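Local atomic coordinates of DynE8 (Micromonospora chersina, PDB entry 4AMM), a protein that is an iterative polyketide synthase of enediyne (dynemicin) biosynthesis, represented here by its acyltransferase domain, which probably loads acyl units for chain extension. Residues A[280-283]-A[284-287]; A[28-31]-A[32-36]. All blocks are in the same frame, centred on the assembly; numbering follows the deposited sequence.

Interaction 1. Residues A[280-283]-A[284-287]; sequences PLMA and PAAE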
ATOM      1  N   PRO A 280      -2.140 -14.481 -20.537  1.00  9.11           N
ATOM      2  CA  PRO A 280      -1.869 -15.884 -20.893  1.00 11.80           C
ATOM      3  C   PRO A 280      -0.423 -16.217 -21.181  1.00 11.79           C
ATOM      4  O   PRO A 280      -0.081 -17.391 -21.094  1.00 12.29           O
ATOM      5  CB  PRO A 280      -2.740 -16.129 -22.114  1.00 10.94           C
ATOM      6  CG  PRO A 280      -3.935 -15.176 -21.890  1.00 11.45           C
ATOM      7  CD  PRO A 280      -3.321 -13.938 -21.254  1.00 10.52           C
ATOM      8  N   LEU A 281       0.401 -15.239 -21.515  1.00 10.42           N
ATOM      9  CA  LEU A 281       1.853 -15.547 -21.772  1.00 11.46           C
ATOM     10  C   LEU A 281       2.555 -15.961 -20.519  1.00 11.44           C
ATOM     11  O   LEU A 281       3.685 -16.455 -20.545  1.00 11.98           O
ATOM     12  CB  LEU A 281       2.589 -14.353 -22.388  1.00 12.62           C
ATOM     13  CG  LEU A 281       2.007 -14.075 -23.752  1.00 14.44           C
ATOM     14  CD1 LEU A 281       2.705 -12.895 -24.322  1.00 18.86           C
ATOM     15  CD2 LEU A 281       2.163 -15.345 -24.708  1.00 24.87           C
ATOM     16  N   MET A 282       1.941 -15.802 -19.346  1.00 10.84           N
ATOM     17  CA  MET A 282       2.464 -16.311 -18.062  1.00 11.58           C
ATOM     18  C   MET A 282       2.006 -17.733 -17.729  1.00 11.76           C
ATOM     19  O   MET A 282       2.448 -18.196 -16.655  1.00 13.68           O
ATOM     20  CB  MET A 282       2.118 -15.333 -16.908  1.00 12.36           C
ATOM     21  CG  MET A 282       2.569 -13.913 -17.125  1.00 13.35           C
ATOM     22  SD  MET A 282       4.366 -13.705 -17.573  1.00 15.46           S
ATOM     23  CE  MET A 282       4.908 -14.314 -16.018  1.00 16.53           C
ATOM     24  N   ALA A 283       1.320 -18.406 -18.631  1.00 12.41           N
ATOM     25  CA  ALA A 283       0.867 -19.768 -18.267  1.00 13.96           C
ATOM     26  C   ALA A 283       2.039 -20.740 -17.935  1.00 14.43           C
ATOM     27  O   ALA A 283       1.913 -21.504 -17.003  1.00 14.69           O
ATOM     28  CB  ALA A 283       0.007 -20.307 -19.406  1.00 15.75           C
ATOM     29  N   PRO A 284       3.169 -20.666 -18.641  1.00 14.69           N
ATOM     30  CA  PRO A 284       4.293 -21.557 -18.262  1.00 15.52           C
ATOM     31  C   PRO A 284       4.758 -21.306 -16.838  1.00 16.40           C
ATOM     32  O   PRO A 284       5.025 -22.278 -15.978  1.00 17.91           O
ATOM     33  CB  PRO A 284       5.389 -21.209 -19.315  1.00 16.50           C
ATOM     34  CG  PRO A 284       4.691 -20.796 -20.449  1.00 17.07           C
ATOM     35  CD  PRO A 284       3.498 -19.939 -19.863  1.00 16.81           C
ATOM     36  N   ALA A 285       4.886 -20.035 -16.425  1.00 14.68           N
ATOM     37  CA  ALA A 285       5.251 -19.664 -15.062  1.00 15.36           C
ATOM     38  C   ALA A 285       4.227 -20.125 -14.029  1.00 15.53           C
ATOM     39  O   ALA A 285       4.619 -20.577 -12.927  1.00 16.63           O
ATOM     40  CB  ALA A 285       5.457 -18.170 -14.939  1.00 14.60           C
ATOM     41  N   ALA A 286       2.952 -20.094 -14.392  1.00 15.84           N
ATOM     42  CA  ALA A 286       1.921 -20.564 -13.477  1.00 16.51           C
ATOM     43  C   ALA A 286       2.059 -22.036 -13.183  1.00 17.90           C
ATOM     44  O   ALA A 286       1.763 -22.479 -12.067  1.00 17.50           O
ATOM     45  CB  ALA A 286       0.528 -20.230 -14.087  1.00 16.45           C
ATOM     46  N   GLU A 287       2.457 -22.830 -14.175  1.00 18.68           N
ATOM     47  CA  GLU A 287       2.711 -24.261 -13.924  1.00 20.80           C
ATOM     48  C   GLU A 287       3.847 -24.526 -12.974  1.00 22.27           C
ATOM     49  O   GLU A 287       3.792 -25.437 -12.113  1.00 22.64           O
ATOM     50  CB  GLU A 287       2.933 -24.937 -15.289  1.00 23.10           C
ATOM     51  CG  GLU A 287       3.109 -26.511 -15.211  1.00 32.64           C
ATOM     52  CD  GLU A 287       3.374 -27.203 -16.593  1.00 41.42           C
ATOM     53  OE1 GLU A 287       3.911 -26.565 -17.532  1.00 42.65           O
ATOM     54  OE2 GLU A 287       3.046 -28.419 -16.716  1.00 45.38           O
TER
HETATM   55  O   HOH W   1       5.757 -17.514 -18.648  1.00 19.09           O
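The N-terminal end of helix 283-294 forms here, where M282, at the N-cap position, and A283 meet A286 and E287. A short 3-10 segment, 280-282, leads straight into the helix, and A283 N bonds back to P280 O. The first i to i+4 bond of the new helix runs from A286 N to M282 O at 3.0 Å. The donor lies close to the axis of that carbonyl. The next runs from E287 N to A283 O at 3.2 Å, with the donor tilted 19° from the carbonyl plane. P284 falls in the first turn. Its ring nitrogen has no hydrogen to give, and a first turn needs none there. The ring lies beside the preceding residue, with P284 CD 3.5 Å from A283 CB. A water donates to L281 O at 3.0 Å and accepts a weak bond from A285 N at 3.5 Å. M282 CG lies anti to its carbonyl carbon (chi1 -55°), and the chain bends at chi2 and at chi3. The thioether is thereby folded back, and its methyl CE reaches A285 CB at 4.0 Å. This is the apolar side of the turn, and M282, A285 and A286 are buried. M282 also touches F277 of the preceding loop, and L281 N bonds to S279 OG. Helix 319-328 packs against this turn: the buried A285 and A286 meet L327 and V324, and A283, at the margin, meets T328. The turn thus joins the loop after strand 268-270 to a pair of packed helices.

Interaction 2. Residues A[28-31]-A[32-36]; sequences TALS and RPELT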
ATOM      1  N   THR A  28       7.169  25.357  20.802  1.00 36.39           N
ATOM      2  CA  THR A  28       7.766  26.475  20.108  1.00 38.30           C
ATOM      3  C   THR A  28       9.220  26.539  20.615  1.00 38.37           C
ATOM      4  O   THR A  28       9.487  26.502  21.821  1.00 38.54           O
ATOM      5  CB  THR A  28       6.975  27.787  20.324  1.00 38.65           C
ATOM      6  OG1 THR A  28       6.953  28.087  21.719  1.00 43.27           O
ATOM      7  CG2 THR A  28       5.499  27.671  19.801  1.00 40.13           C
ATOM      8  N   ALA A  29      10.154  26.493  19.675  1.00 38.95           N
ATOM      9  CA  ALA A  29      11.595  26.650  19.972  1.00 39.51           C
ATOM     10  C   ALA A  29      12.388  25.398  20.429  1.00 39.01           C
ATOM     11  O   ALA A  29      13.639  25.426  20.442  1.00 40.11           O
ATOM     12  CB  ALA A  29      11.831  27.850  20.979  1.00 41.03           C
ATOM     13  N   LEU A  30      11.717  24.303  20.805  1.00 36.71           N
ATOM     14  CA  LEU A  30      12.480  23.130  21.218  1.00 33.45           C
ATOM     15  C   LEU A  30      13.539  22.747  20.191  1.00 32.77           C
ATOM     16  O   LEU A  30      13.282  22.795  18.993  1.00 32.60           O
ATOM     17  CB  LEU A  30      11.555  21.909  21.418  1.00 32.32           C
ATOM     18  CG  LEU A  30      11.091  21.618  22.841  1.00 33.55           C
ATOM     19  CD1 LEU A  30      10.938  22.846  23.733  1.00 39.21           C
ATOM     20  CD2 LEU A  30       9.871  20.703  22.870  1.00 30.05           C
ATOM     21  N   SER A  31      14.727  22.348  20.655  1.00 31.43           N
ATOM     22  CA  SER A  31      15.704  21.686  19.809  1.00 31.77           C
ATOM     23  C   SER A  31      15.190  20.343  19.440  1.00 31.95           C
ATOM     24  O   SER A  31      14.194  19.879  20.050  1.00 27.79           O
ATOM     25  CB  SER A  31      17.046  21.506  20.560  1.00 32.50           C
ATOM     26  OG  SER A  31      16.880  20.648  21.696  1.00 35.87           O
ATOM     27  N   ARG A  32      15.864  19.704  18.502  1.00 31.22           N
ATOM     28  CA  ARG A  32      15.518  18.397  18.041  1.00 31.76           C
ATOM     29  C   ARG A  32      15.638  17.387  19.190  1.00 30.28           C
ATOM     30  O   ARG A  32      14.695  16.629  19.380  1.00 28.28           O
ATOM     31  CB  ARG A  32      16.333  17.999  16.814  1.00 33.58           C
ATOM     32  CG  ARG A  32      15.984  16.624  16.273  1.00 38.28           C
ATOM     33  CD  ARG A  32      14.641  16.606  15.423  1.00 43.52           C
ATOM     34  NE  ARG A  32      14.340  15.234  14.961  1.00 45.85           N
ATOM     35  CZ  ARG A  32      13.847  14.265  15.730  1.00 47.06           C
ATOM     36  NH1 ARG A  32      13.560  14.504  17.010  1.00 47.82           N
ATOM     37  NH2 ARG A  32      13.638  13.053  15.230  1.00 46.00           N
ATOM     38  N   PRO A  33      16.753  17.368  19.958  1.00 29.09           N
ATOM     39  CA  PRO A  33      16.784  16.444  21.113  1.00 27.31           C
ATOM     40  C   PRO A  33      15.673  16.705  22.130  1.00 25.52           C
ATOM     41  O   PRO A  33      15.109  15.723  22.700  1.00 25.67           O
ATOM     42  CB  PRO A  33      18.170  16.678  21.728  1.00 28.57           C
ATOM     43  CG  PRO A  33      18.995  17.207  20.580  1.00 30.13           C
ATOM     44  CD  PRO A  33      18.079  18.015  19.772  1.00 28.67           C
ATOM     45  N   GLU A  34      15.303  17.955  22.351  1.00 23.48           N
ATOM     46  CA  GLU A  34      14.183  18.286  23.262  1.00 22.42           C
ATOM     47  C   GLU A  34      12.844  17.795  22.694  1.00 22.12           C
ATOM     48  O   GLU A  34      11.974  17.306  23.449  1.00 20.70           O
ATOM     49  CB  GLU A  34      14.124  19.811  23.515  1.00 23.00           C
ATOM     50  CG  GLU A  34      15.053  20.264  24.572  1.00 27.26           C
ATOM     51  CD  GLU A  34      15.343  21.750  24.447  1.00 36.13           C
ATOM     52  OE1 GLU A  34      15.354  22.238  23.297  1.00 39.41           O
ATOM     53  OE2 GLU A  34      15.564  22.403  25.507  1.00 40.64           O
ATOM     54  N   LEU A  35      12.646  17.899  21.390  1.00 21.05           N
ATOM     55  CA  LEU A  35      11.422  17.435  20.741  1.00 19.28           C
ATOM     56  C   LEU A  35      11.366  15.921  20.890  1.00 19.34           C
ATOM     57  O   LEU A  35      10.272  15.397  21.149  1.00 17.84           O
ATOM     58  CB  LEU A  35      11.401  17.849  19.256  1.00 20.64           C
ATOM     59  CG  LEU A  35      10.386  17.182  18.342  1.00 20.20           C
ATOM     60  CD1 LEU A  35       9.075  17.675  18.767  1.00 21.35           C
ATOM     61  CD2 LEU A  35      10.648  17.428  16.836  1.00 20.12           C
ATOM     62  N   THR A  36      12.454  15.208  20.681  1.00 18.33           N
ATOM     63  CA  THR A  36      12.419  13.732  20.914  1.00 19.46           C
ATOM     64  C   THR A  36      12.039  13.408  22.328  1.00 19.15           C
ATOM     65  O   THR A  36      11.231  12.488  22.536  1.00 19.10           O
ATOM     66  CB  THR A  36      13.770  13.124  20.524  1.00 21.65           C
ATOM     67  OG1 THR A  36      13.935  13.304  19.137  1.00 26.35           O
ATOM     68  CG2 THR A  36      13.814  11.671  20.816  1.00 21.20           C
TER
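E34 reaches back over the start of its helix to S31. Its CB lies 3.6 Å from L30 CG, an apolar contact on the side of the preceding loop, and 3.4 Å from S31 OG. CG lies anti to the carbonyl carbon of E34 (chi1 -83°) and also passes close to S31 OG. The chain then runs on extended, which carries the carboxylate to the backbone of S31. There OE1 takes two bonds. S31 N meets it at 2.7 Å, nearly along the C-O axis. S31 OG donates to it at 2.7 Å, from 45° out of the carboxylate plane. Two donors from different directions would restrain the carboxylate. The same hydroxyl accepts from E34 N at 3.2 Å, so S31 and E34 bond each other in both directions. S31 O takes L35 N at 2.8 Å, the first i to i+4 main-chain bond of the helix. R32 turns away to P1 O, where its NH2 is bonded. L35, which is buried, touches L64 of helix 61-76. S31 as N-cap with E34 three residues on is a capping box, here starting helix 32-45 just after the loop that follows helix 13-27.

Overall arrangement
Interaction 2 comes first along the chain, at the start of helix 32-45, and interaction 1 follows much later, at the start of helix 283-294. Their centres are 56 Å apart and their nearest atoms about 42 Å, on opposite sides of the chain's centre. They share no helix or sheet. Helix 32-45 leads into strand 52-58 of the four-stranded antiparallel sheet, next to strand 4-10. This N-terminal part is consistent with the linker region that precedes the acyltransferase core in related synthases. Helix 283-294 follows strand 268-270, an outer strand of the mixed sheet, and belongs to the acyltransferase domain. Each contact thus starts a helix in a different part of the construct, one with a side-chain capping box and the other without.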